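Local coordinates for protein Rio2 kinase (Chaetomium thermophilum, PDB 4GYI) that binds ADP and magnesium as an atypical RIO-family kinase, carries an aspartyl phosphate, and takes part in maturation of the pre-40S ribosomal subunit, at residues A[15-18]-A[19-22]; A[103-107]-A[108-112]; A[218-221]-A[222-226]; A[279-282]-A[283-287]; A[322-326]-A[327-331]. All coordinates share one frame; numbering follows the deposited sequence.

Interaction 1. Residues A[15-18]-A[19-22]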
# COMPACT_ATOMS: atom_id res chain seq x y z
N GLU A 15 -1.29 23.18 -18.34
CA GLU A 15 -0.00 22.75 -18.86
C GLU A 15 1.11 22.64 -17.81
O GLU A 15 2.24 22.27 -18.13
CB GLU A 15 0.44 23.55 -20.10
CG GLU A 15 0.16 22.81 -21.42
CD GLU A 15 1.35 22.81 -22.38
OE1 GLU A 15 1.27 22.14 -23.44
OE2 GLU A 15 2.37 23.48 -22.10
N ASP A 16 0.82 22.93 -16.55
CA ASP A 16 1.76 22.53 -15.50
C ASP A 16 1.62 21.03 -15.32
O ASP A 16 2.61 20.31 -15.19
CB ASP A 16 1.50 23.25 -14.19
CG ASP A 16 1.97 24.68 -14.22
OD1 ASP A 16 2.82 25.01 -15.07
OD2 ASP A 16 1.50 25.48 -13.38
N TRP A 17 0.38 20.57 -15.34
CA TRP A 17 0.09 19.15 -15.28
C TRP A 17 0.63 18.38 -16.49
O TRP A 17 1.21 17.30 -16.35
CB TRP A 17 -1.41 18.92 -15.10
CG TRP A 17 -1.86 19.30 -13.73
CD1 TRP A 17 -2.60 20.38 -13.37
CD2 TRP A 17 -1.53 18.62 -12.51
NE1 TRP A 17 -2.78 20.40 -12.01
CE2 TRP A 17 -2.14 19.33 -11.46
CE3 TRP A 17 -0.79 17.46 -12.21
CZ2 TRP A 17 -2.04 18.92 -10.13
CZ3 TRP A 17 -0.69 17.06 -10.89
CH2 TRP A 17 -1.31 17.78 -9.87
N ARG A 18 0.47 18.95 -17.67
CA ARG A 18 0.91 18.33 -18.91
C ARG A 18 2.43 18.13 -18.95
O ARG A 18 2.91 17.10 -19.42
CB ARG A 18 0.44 19.18 -20.10
CG ARG A 18 0.54 18.48 -21.43
CD ARG A 18 -0.02 19.34 -22.57
NE ARG A 18 -0.11 18.57 -23.80
CZ ARG A 18 -1.18 17.85 -24.14
NH1 ARG A 18 -2.24 17.84 -23.35
NH2 ARG A 18 -1.19 17.16 -25.27
N VAL A 19 3.17 19.12 -18.47
CA VAL A 19 4.62 19.04 -18.39
C VAL A 19 5.07 18.05 -17.31
O VAL A 19 5.98 17.24 -17.53
CB VAL A 19 5.24 20.44 -18.15
CG1 VAL A 19 6.73 20.35 -17.91
CG2 VAL A 19 4.96 21.33 -19.34
N LEU A 20 4.43 18.11 -16.14
CA LEU A 20 4.67 17.14 -15.09
C LEU A 20 4.45 15.73 -15.63
O LEU A 20 5.29 14.84 -15.46
CB LEU A 20 3.78 17.40 -13.87
CG LEU A 20 4.14 16.59 -12.62
CD1 LEU A 20 5.61 16.83 -12.27
CD2 LEU A 20 3.21 16.91 -11.41
N THR A 21 3.32 15.52 -16.31
CA THR A 21 3.01 14.22 -16.89
C THR A 21 4.04 13.80 -17.94
O THR A 21 4.41 12.63 -18.03
CB THR A 21 1.62 14.24 -17.55
OG1 THR A 21 0.63 14.58 -16.57
CG2 THR A 21 1.29 12.89 -18.17
N ALA A 22 4.51 14.78 -18.71
CA ALA A 22 5.53 14.55 -19.72
C ALA A 22 6.86 14.10 -19.12
O ALA A 22 7.57 13.28 -19.71
CB ALA A 22 5.74 15.81 -20.58
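The indole of Trp17 meets Leu20 through its six-membered ring: CZ3 of Trp17 lies 3.9 Å from CD2 of Leu20, which approaches at a slant to the ring. The two side chains run side by side from neighbouring turns of the helix. Elsewhere the indole is stacked with the ring of His88 and touches Tyr84, both on helix 79-92. Trp17 also offers its carbonyl oxygen to two donors, the backbone N of Thr21 at 2.8 Å and, through a second bond, its hydroxyl: OG1 of Thr21 is 2.8 Å from O of Trp17. Thr21 OG1 lies beside its own backbone N (chi1 -59°), which turns it back along the helix to reach that oxygen from above the carbonyl plane, 41° out of it. A valine in place of Thr21 would probably leave the Trp17 oxygen with its backbone donor alone, losing the hydroxyl's second grip. On another side, CG2 of Val19 presses close to O of Glu15, at 3.1 Å, and the bond from Val19 N to that oxygen is weak. Asp16 instead sends OD1 to Ser54 OG on helix 51-60. The i to i+4 bonding, with a threonine hydroxyl folded onto the preceding turn, is that of an alpha-helix, here helix 14-26 in the N-terminal helix-turn-helix-type (winged-helix) domain of Rio2 proteins.

Interaction 2. Residues A[103-107]-A[108-112]. With ADP (adenosine-5'-diphosphate), chain B.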
# COMPACT_ATOMS: atom_id res chain seq x y z
N ILE A 103 -2.60 13.24 8.27
CA ILE A 103 -1.81 12.26 7.52
C ILE A 103 -0.93 11.41 8.44
O ILE A 103 -0.14 11.94 9.22
CB ILE A 103 -0.96 12.91 6.40
CG1 ILE A 103 0.24 12.03 6.05
CG2 ILE A 103 -0.52 14.31 6.80
CD1 ILE A 103 1.10 12.58 4.93
N GLY A 104 -1.09 10.09 8.35
CA GLY A 104 -0.36 9.17 9.20
C GLY A 104 0.92 8.69 8.54
O GLY A 104 0.87 7.88 7.61
N VAL A 105 2.06 9.19 9.01
CA VAL A 105 3.34 8.86 8.41
C VAL A 105 3.90 7.54 8.97
O VAL A 105 4.24 7.46 10.15
CB VAL A 105 4.36 10.03 8.56
CG1 VAL A 105 4.00 11.17 7.62
CG2 VAL A 105 4.41 10.53 9.99
N GLY A 106 3.96 6.52 8.13
CA GLY A 106 4.40 5.20 8.57
C GLY A 106 5.79 4.81 8.08
O GLY A 106 6.46 5.58 7.39
N LYS A 107 6.21 3.60 8.43
CA LYS A 107 7.56 3.18 8.09
C LYS A 107 7.63 2.79 6.62
O LYS A 107 8.65 2.99 5.97
CB LYS A 107 8.01 2.01 8.97
CG LYS A 107 8.01 2.33 10.46
CD LYS A 107 8.80 3.62 10.75
CE LYS A 107 8.82 3.96 12.24
NZ LYS A 107 9.54 2.93 13.05
N GLU A 108 6.52 2.24 6.11
CA GLU A 108 6.52 1.82 4.72
C GLU A 108 5.39 2.41 3.88
O GLU A 108 5.32 2.18 2.67
CB GLU A 108 6.59 0.29 4.58
CG GLU A 108 5.70 -0.49 5.52
CD GLU A 108 6.50 -1.39 6.46
OE1 GLU A 108 7.60 -0.98 6.87
OE2 GLU A 108 6.03 -2.49 6.77
N SER A 109 4.55 3.24 4.48
CA SER A 109 3.49 3.89 3.71
C SER A 109 2.95 5.11 4.43
O SER A 109 3.13 5.25 5.63
CB SER A 109 2.35 2.90 3.44
OG SER A 109 1.55 2.75 4.60
N ASP A 110 2.30 6.00 3.69
CA ASP A 110 1.58 7.11 4.30
C ASP A 110 0.06 6.90 4.17
O ASP A 110 -0.43 6.50 3.12
CB ASP A 110 1.96 8.44 3.64
CG ASP A 110 3.38 8.89 3.99
OD1 ASP A 110 3.86 8.53 5.09
OD2 ASP A 110 4.01 9.59 3.16
N ILE A 111 -0.67 7.14 5.25
CA ILE A 111 -2.11 6.95 5.24
C ILE A 111 -2.77 8.32 5.34
O ILE A 111 -2.51 9.06 6.28
CB ILE A 111 -2.57 6.07 6.42
CG1 ILE A 111 -1.78 4.76 6.45
CG2 ILE A 111 -4.06 5.80 6.35
CD1 ILE A 111 -2.08 3.84 5.29
N MET A 112 -3.61 8.65 4.36
CA MET A 112 -4.30 9.94 4.34
C MET A 112 -5.78 9.67 4.35
O MET A 112 -6.23 8.64 3.86
CB MET A 112 -3.96 10.71 3.06
CG MET A 112 -2.50 11.15 2.95
SD MET A 112 -2.35 12.85 2.41
CE MET A 112 -2.55 12.67 0.64
PB ADP B . 1.45 0.15 6.48
O1B ADP B . 2.28 1.41 6.46
O2B ADP B . 1.54 -0.74 7.70
O3B ADP B . 1.72 -0.59 5.10
PA ADP B . -1.41 -0.25 6.65
O1A ADP B . -1.02 -1.34 7.61
O2A ADP B . -2.19 -0.64 5.40
O3A ADP B . -0.10 0.60 6.24
O5' ADP B . -2.17 0.87 7.50
C5' ADP B . -1.52 1.47 8.62
C4' ADP B . -2.56 1.92 9.64
O4' ADP B . -3.52 2.80 9.03
C3' ADP B . -3.40 0.79 10.24
O3' ADP B . -2.80 0.16 11.37
C2' ADP B . -4.70 1.48 10.60
O2' ADP B . -4.53 2.25 11.80
C1' ADP B . -4.84 2.52 9.52
N9 ADP B . -5.61 2.06 8.35
C8 ADP B . -5.10 1.64 7.18
N7 ADP B . -6.07 1.33 6.29
C5 ADP B . -7.24 1.59 6.91
C6 ADP B . -8.67 1.51 6.56
N6 ADP B . -9.04 1.09 5.33
N1 ADP B . -9.57 1.87 7.49
C2 ADP B . -9.22 2.31 8.72
N3 ADP B . -7.94 2.42 9.11
C4 ADP B . -6.93 2.07 8.26
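Gly104 and Ile111 form the tight part of this hairpin, a hydrogen-bonded antiparallel pair: N of Gly104 is 2.7 Å from O of Ile111, and N of Ile111 is 2.9 Å from O of Gly104. Toward the turn, Gly106 N donates to Ser109 O at 2.9 Å. A beta carbon on Gly106 would clash with that same Ser109 oxygen, so the glycine lets the strands close here. From the face bearing Ile111, the branched side chain meets the nucleotide: its CG1 lies 3.7 Å from O4' of ADP, and its CD1 is 3.7 Å from O5'. A glycine in place of Ile111 would probably open a gap beside the ribose and leave the sugar less firmly held. OG of Ser109, set between its backbone N and carbonyl carbon (chi1 77°), is hydrogen-bonded to O1B of ADP, although their 2.4 Å spacing is so short that its exact value is doubtful. The face of Val105 is looser at its rim: Val105 is exposed and rests beside the Asp110 carboxylate, CG1 to OD1 3.7 Å, while Lys107 bends away from the hairpin. Asp110 itself is held by salt bridges from Arg128 and Arg131, which would largely offset its charge from beyond the hairpin. Two antiparallel strands with a glycine-bearing turn over the ADP phosphates make the nucleotide-binding loop of the kinase N-lobe.

Interaction 3. Residues A[218-221]-A[222-226]; sequences ILRL and AKHGL
A Schellman motif ends helix 207-223, and its signature bonds run from Leu226 N to Leu221 O at 3.0 Å and from Gly225 N to Ala222 O at 2.9 Å. Gly225 is the C-prime residue; its phi of 87° reverses the backbone, and a beta carbon at those angles would be jammed against the carbonyl oxygen of His224. Leu221 O is gripped twice, because His224 N also donates to it at 2.9 Å. The two donors arrive from opposite faces of the carbonyl plane, each well out of it. One turn earlier the helix is still regular, with Ala222 N bonded to Ile218 O at 3.0 Å. A water then bridges the helix to the departing chain, giving one proton to Ile218 O at 2.8 Å and the other to Leu226 O at 2.7 Å, so it joins the two oxygens across the break, Ile218 O taking it as a second donor beside Ala222 N.

Among the side chains, the His224 imidazole places its edge against the backbone: CD2 lies 3.3 Å from O of Arg220, which sits near the ring plane. With CG beside its own N (chi1 -72°), the ring folds back over the last turn, and ND1 is hydrogen-bonded to Lys313 O. Phe175 meets both neighbours, Arg220 by a cation-pi contact and His224 edge-to-face. Leu221 and Leu226 touch lightly, CD2 to CB at 4.4 Å, and both pack on Leu170 of helix 149-172. A helix closed this way just before the segment leading to the magnesium ligand Asn235 is consistent with the kinase C-lobe helix that precedes the catalytic loop.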
# COMPACT_ATOMS: atom_id res chain seq x y z
N ILE A 218 -6.56 -17.10 9.29
CA ILE A 218 -5.31 -17.57 8.70
C ILE A 218 -5.54 -18.85 7.92
O ILE A 218 -5.02 -19.01 6.82
CB ILE A 218 -4.25 -17.82 9.75
CG1 ILE A 218 -3.81 -16.50 10.37
CG2 ILE A 218 -3.05 -18.58 9.14
CD1 ILE A 218 -3.08 -16.68 11.70
N LEU A 219 -6.34 -19.74 8.50
CA LEU A 219 -6.69 -20.98 7.84
C LEU A 219 -7.58 -20.73 6.62
O LEU A 219 -7.41 -21.36 5.59
CB LEU A 219 -7.35 -21.96 8.81
CG LEU A 219 -6.44 -22.43 9.95
CD1 LEU A 219 -7.16 -23.42 10.87
CD2 LEU A 219 -5.14 -23.04 9.43
N ARG A 220 -8.52 -19.79 6.72
CA ARG A 220 -9.35 -19.48 5.56
C ARG A 220 -8.50 -18.92 4.42
O ARG A 220 -8.68 -19.32 3.26
CB ARG A 220 -10.50 -18.51 5.90
CG ARG A 220 -11.43 -18.28 4.71
CD ARG A 220 -12.65 -17.42 5.06
NE ARG A 220 -13.46 -17.21 3.86
CZ ARG A 220 -14.26 -16.16 3.65
NH1 ARG A 220 -14.40 -15.20 4.56
NH2 ARG A 220 -14.93 -16.09 2.50
N LEU A 221 -7.60 -17.99 4.74
CA LEU A 221 -6.66 -17.48 3.74
C LEU A 221 -5.89 -18.62 3.07
O LEU A 221 -5.79 -18.68 1.85
CB LEU A 221 -5.69 -16.47 4.36
CG LEU A 221 -6.15 -15.03 4.60
CD1 LEU A 221 -5.09 -14.30 5.40
CD2 LEU A 221 -6.39 -14.29 3.28
N ALA A 222 -5.37 -19.54 3.88
CA ALA A 222 -4.52 -20.62 3.37
C ALA A 222 -5.31 -21.55 2.44
O ALA A 222 -4.79 -22.01 1.42
CB ALA A 222 -3.91 -21.41 4.51
N LYS A 223 -6.57 -21.81 2.80
CA LYS A 223 -7.46 -22.59 1.95
C LYS A 223 -7.66 -21.94 0.58
O LYS A 223 -7.93 -22.63 -0.40
CB LYS A 223 -8.80 -22.84 2.65
CG LYS A 223 -10.04 -22.58 1.80
CD LYS A 223 -11.25 -23.31 2.35
CE LYS A 223 -11.05 -24.81 2.22
NZ LYS A 223 -12.09 -25.59 2.96
N HIS A 224 -7.49 -20.62 0.51
CA HIS A 224 -7.57 -19.91 -0.78
C HIS A 224 -6.20 -19.62 -1.39
O HIS A 224 -6.08 -18.81 -2.30
CB HIS A 224 -8.40 -18.63 -0.66
CG HIS A 224 -9.87 -18.87 -0.51
ND1 HIS A 224 -10.75 -18.78 -1.56
CD2 HIS A 224 -10.61 -19.23 0.57
CE1 HIS A 224 -11.97 -19.06 -1.14
NE2 HIS A 224 -11.91 -19.34 0.15
N GLY A 225 -5.17 -20.31 -0.89
CA GLY A 225 -3.84 -20.21 -1.48
C GLY A 225 -2.95 -19.08 -0.97
O GLY A 225 -1.88 -18.83 -1.52
N LEU A 226 -3.37 -18.41 0.09
CA LEU A 226 -2.65 -17.22 0.56
C LEU A 226 -2.10 -17.30 1.98
O LEU A 226 -2.67 -17.97 2.86
CB LEU A 226 -3.54 -15.99 0.45
CG LEU A 226 -3.86 -15.57 -0.98
CD1 LEU A 226 -4.93 -14.51 -0.97
CD2 LEU A 226 -2.60 -15.05 -1.67
O HOH W 1 -2.64 -18.20 5.57

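Interaction 4. Residues A[279-282]-A[283-287]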
# COMPACT_ATOMS: atom_id res chain seq x y z
N GLN A 279 2.51 -17.58 15.05
CA GLN A 279 3.28 -17.26 16.25
C GLN A 279 3.13 -15.79 16.66
O GLN A 279 3.18 -15.48 17.85
CB GLN A 279 4.76 -17.62 16.06
CG GLN A 279 5.27 -18.72 17.00
CD GLN A 279 4.41 -19.99 16.99
OE1 GLN A 279 4.01 -20.49 18.04
NE2 GLN A 279 4.15 -20.53 15.80
N CYS A 280 2.94 -14.89 15.68
CA CYS A 280 2.68 -13.48 15.99
C CYS A 280 1.39 -13.32 16.79
O CYS A 280 1.36 -12.60 17.80
CB CYS A 280 2.60 -12.62 14.73
SG CYS A 280 4.18 -11.93 14.23
N ILE A 281 0.34 -13.97 16.32
CA ILE A 281 -0.94 -14.00 17.02
C ILE A 281 -0.82 -14.58 18.44
O ILE A 281 -1.24 -13.95 19.42
CB ILE A 281 -1.99 -14.80 16.22
CG1 ILE A 281 -2.30 -14.08 14.90
CG2 ILE A 281 -3.24 -15.02 17.03
CD1 ILE A 281 -2.60 -12.62 15.07
N LYS A 282 -0.22 -15.77 18.56
CA LYS A 282 -0.04 -16.39 19.88
C LYS A 282 0.75 -15.48 20.82
O LYS A 282 0.35 -15.26 21.96
CB LYS A 282 0.68 -17.74 19.76
CG LYS A 282 -0.15 -18.82 19.08
CD LYS A 282 0.59 -20.17 19.10
CE LYS A 282 -0.16 -21.21 18.29
NZ LYS A 282 0.47 -22.56 18.24
N ARG A 283 1.88 -14.95 20.34
CA ARG A 283 2.68 -14.02 21.14
C ARG A 283 1.82 -12.87 21.68
O ARG A 283 1.80 -12.62 22.88
CB ARG A 283 3.84 -13.44 20.33
CG ARG A 283 5.16 -14.16 20.47
CD ARG A 283 6.27 -13.31 19.84
NE ARG A 283 6.18 -11.93 20.31
CZ ARG A 283 7.06 -11.36 21.14
NH1 ARG A 283 8.11 -12.05 21.57
NH2 ARG A 283 6.90 -10.10 21.52
N PHE A 284 1.11 -12.19 20.78
CA PHE A 284 0.27 -11.07 21.18
C PHE A 284 -0.76 -11.48 22.24
O PHE A 284 -0.87 -10.84 23.28
CB PHE A 284 -0.43 -10.44 19.98
CG PHE A 284 -1.37 -9.33 20.36
CD1 PHE A 284 -0.87 -8.09 20.72
CD2 PHE A 284 -2.74 -9.56 20.41
CE1 PHE A 284 -1.73 -7.06 21.08
CE2 PHE A 284 -3.60 -8.56 20.79
CZ PHE A 284 -3.10 -7.29 21.12
N PHE A 285 -1.47 -12.57 21.99
CA PHE A 285 -2.45 -13.06 22.94
C PHE A 285 -1.85 -13.50 24.25
O PHE A 285 -2.53 -13.52 25.27
CB PHE A 285 -3.29 -14.18 22.33
CG PHE A 285 -4.45 -13.67 21.54
CD1 PHE A 285 -5.74 -13.81 22.00
CD2 PHE A 285 -4.23 -12.97 20.36
CE1 PHE A 285 -6.80 -13.30 21.27
CE2 PHE A 285 -5.29 -12.46 19.64
CZ PHE A 285 -6.58 -12.63 20.09
N GLU A 286 -0.56 -13.80 24.25
CA GLU A 286 0.07 -14.24 25.47
C GLU A 286 0.45 -13.01 26.29
O GLU A 286 0.17 -12.96 27.49
CB GLU A 286 1.28 -15.12 25.17
CG GLU A 286 1.70 -16.01 26.31
CD GLU A 286 2.44 -15.26 27.40
OE1 GLU A 286 3.05 -14.22 27.09
OE2 GLU A 286 2.40 -15.71 28.57
N ARG A 287 1.08 -12.03 25.66
CA ARG A 287 1.51 -10.84 26.40
C ARG A 287 0.38 -9.85 26.73
O ARG A 287 0.40 -9.23 27.80
CB ARG A 287 2.70 -10.13 25.72
CG ARG A 287 2.57 -9.96 24.22
CD ARG A 287 3.80 -9.28 23.61
NE ARG A 287 3.76 -9.25 22.15
CZ ARG A 287 3.20 -8.28 21.42
NH1 ARG A 287 2.63 -7.24 22.01
NH2 ARG A 287 3.22 -8.35 20.09
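Ile281 and Phe285 stand one turn apart on helix 270-289, and the backbone bond between them is nearly linear: Phe285 N is 2.9 Å from O of Ile281, with an N-H...O angle of 174° and the donor nearly along the C=O axis. The neighbouring bonds, Arg283 N to Gln279 O and Phe284 N to Cys280 O, keep the same i to i+4 spacing, whereas Glu286 N to Lys282 O is bent to 128° and weak. Glu286 N also donates to Arg283 O, which accepts from Arg287 N as well.

On the inner side, CG2 of Ile281 lies 4.0 Å from CD2 of Phe285, the two side chains pointing the same way. The ring edge also approaches the backbone, CD2 of Phe285 being 3.3 Å from O of Ile281, near the ring plane. Tyr211 meets the Phe285 ring edge-to-face and touches Ile281 too, while Leu210 and Leu214 pack on Phe285, so helix 207-223 covers this side. Helix 270-289 is probably the counterpart of the central C-lobe helix of protein kinases, the one usually called alpha-F. CE2 of Phe285 comes to the edge of the Phe284 ring, in its plane. Phe284 has CG anti to its backbone N (chi1 177°), which sends its ring off to touch Met198 and Glu233 instead. The guanidinium of Arg287 carries CA of Phe284 on one face, 3.9 Å above the plane and toward its rim, and its NH2 makes a salt bridge with Glu233. Lys282, fully extended beyond CG, reaches Gly297 O with NZ.

Interaction 5. Residues A[322-326]-A[327-331]; sequences SGFTK and KMAKD
Thr325 is the N-cap of helix 326-341, and the helix runs on from Lys326; Ala329 N donates to Thr325 O at 3.1 Å with an N-H...O angle of 162°. The next such bond, Lys330 N to Lys326 O, measures 3.0 Å. The hydroxyl of Thr325 caps the first turn, its OG1 accepting from Met328 N at 2.8 Å; chi1 of 70° places OG1 between the backbone N and the carbonyl carbon, facing the helix end. The return bond of this capping box is weak, since Thr325 N reaches SD of Met328 only at 3.5 Å. Met328, extended beyond CG, thus lays its thioether back along the incoming chain. The same sulfur stands above a face of the Phe324 ring, 5.0 Å from its centroid and 17° off the ring normal, a distant Met-aromatic contact. The ring approaches the methionine stem more closely, CD2 of Phe324 lying 4.0 Å from CB of Met328, and CA of Ala329 sits at its edge in plane. Further along, NZ of Lys327 forms a salt bridge with OD2 of Asp331 at 3.0 Å, on the syn lone pair. Tyr154 OH is also hydrogen-bonded to that oxygen. Helix 149-172 packs against this flank, with Tyr154 against Lys327, Leu158 against Met328 and Ile161 against Phe324, so the start of helix 326-341 rests on helix 149-172 at the protein surface.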
# COMPACT_ATOMS: atom_id res chain seq x y z
N SER A 322 -2.88 -8.96 -13.86
CA SER A 322 -2.53 -7.57 -14.10
C SER A 322 -1.52 -7.34 -15.23
O SER A 322 -1.60 -6.35 -15.95
CB SER A 322 -2.03 -6.92 -12.82
OG SER A 322 -1.54 -5.62 -13.08
N GLY A 323 -0.57 -8.26 -15.37
CA GLY A 323 0.57 -8.05 -16.25
C GLY A 323 1.78 -8.06 -15.35
O GLY A 323 2.81 -7.46 -15.65
N PHE A 324 1.63 -8.73 -14.21
CA PHE A 324 2.70 -8.85 -13.23
C PHE A 324 3.68 -9.94 -13.66
O PHE A 324 3.41 -11.12 -13.48
CB PHE A 324 2.10 -9.21 -11.88
CG PHE A 324 2.56 -8.33 -10.76
CD1 PHE A 324 1.93 -7.13 -10.51
CD2 PHE A 324 3.61 -8.71 -9.96
CE1 PHE A 324 2.35 -6.32 -9.48
CE2 PHE A 324 4.05 -7.91 -8.93
CZ PHE A 324 3.41 -6.71 -8.69
N THR A 325 4.81 -9.53 -14.24
CA THR A 325 5.82 -10.50 -14.66
C THR A 325 6.40 -11.20 -13.45
O THR A 325 6.30 -10.72 -12.32
CB THR A 325 6.96 -9.84 -15.47
OG1 THR A 325 7.77 -9.03 -14.61
CG2 THR A 325 6.42 -8.98 -16.60
N LYS A 326 7.02 -12.36 -13.68
CA LYS A 326 7.73 -13.04 -12.62
C LYS A 326 8.86 -12.14 -12.10
O LYS A 326 9.17 -12.15 -10.91
CB LYS A 326 8.28 -14.38 -13.11
CG LYS A 326 7.22 -15.32 -13.64
CD LYS A 326 7.82 -16.63 -14.13
CE LYS A 326 6.75 -17.55 -14.71
NZ LYS A 326 6.05 -16.95 -15.88
N LYS A 327 9.44 -11.35 -12.99
CA LYS A 327 10.50 -10.42 -12.61
C LYS A 327 9.97 -9.33 -11.67
O LYS A 327 10.61 -8.99 -10.67
CB LYS A 327 11.16 -9.79 -13.85
CG LYS A 327 12.18 -8.72 -13.49
CD LYS A 327 12.91 -8.19 -14.69
CE LYS A 327 13.90 -7.10 -14.30
NZ LYS A 327 13.22 -5.85 -13.84
N MET A 328 8.80 -8.79 -12.00
CA MET A 328 8.16 -7.80 -11.13
C MET A 328 7.91 -8.35 -9.73
O MET A 328 8.17 -7.67 -8.74
CB MET A 328 6.86 -7.31 -11.76
CG MET A 328 7.06 -6.51 -13.05
SD MET A 328 5.49 -6.08 -13.83
CE MET A 328 6.06 -4.94 -15.09
N ALA A 329 7.44 -9.59 -9.65
CA ALA A 329 7.20 -10.23 -8.36
C ALA A 329 8.48 -10.42 -7.55
O ALA A 329 8.49 -10.22 -6.33
CB ALA A 329 6.47 -11.58 -8.54
N LYS A 330 9.56 -10.81 -8.22
CA LYS A 330 10.82 -11.04 -7.52
C LYS A 330 11.38 -9.71 -7.06
O LYS A 330 11.92 -9.61 -5.96
CB LYS A 330 11.84 -11.75 -8.42
CG LYS A 330 11.38 -13.09 -8.99
CD LYS A 330 11.41 -14.22 -7.96
CE LYS A 330 11.18 -15.59 -8.64
NZ LYS A 330 11.36 -16.74 -7.71
N ASP A 331 11.27 -8.70 -7.91
CA ASP A 331 11.72 -7.35 -7.57
C ASP A 331 11.01 -6.87 -6.31
O ASP A 331 11.65 -6.47 -5.34
CB ASP A 331 11.48 -6.38 -8.73
CG ASP A 331 12.52 -6.51 -9.84
OD1 ASP A 331 13.54 -7.17 -9.60
OD2 ASP A 331 12.34 -5.93 -10.93

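In the fold
Interactions 1 and 3 are buried, interactions 2 and 4 partly so, and interaction 5 is a surface contact. Interaction 1 lies within the N-terminal domain, about 50 Å between centres from interaction 4, on the far side of the chain's centre. Interactions 3 and 4 belong to adjacent C-lobe helices and touch through Ile218 CD1 and Ile281 CG1, 4.2 Å apart. Interaction 2 alone is built of strands and alone meets the nucleotide. Helix 149-172 borders both 3 and 5. Helix ends shape the chemistry of the latter two: a glycine-closed C-terminus in one, a threonine-capped N-terminus in the other, whereas 1 and 4 are turns within a helix, with aromatic rings in their packing.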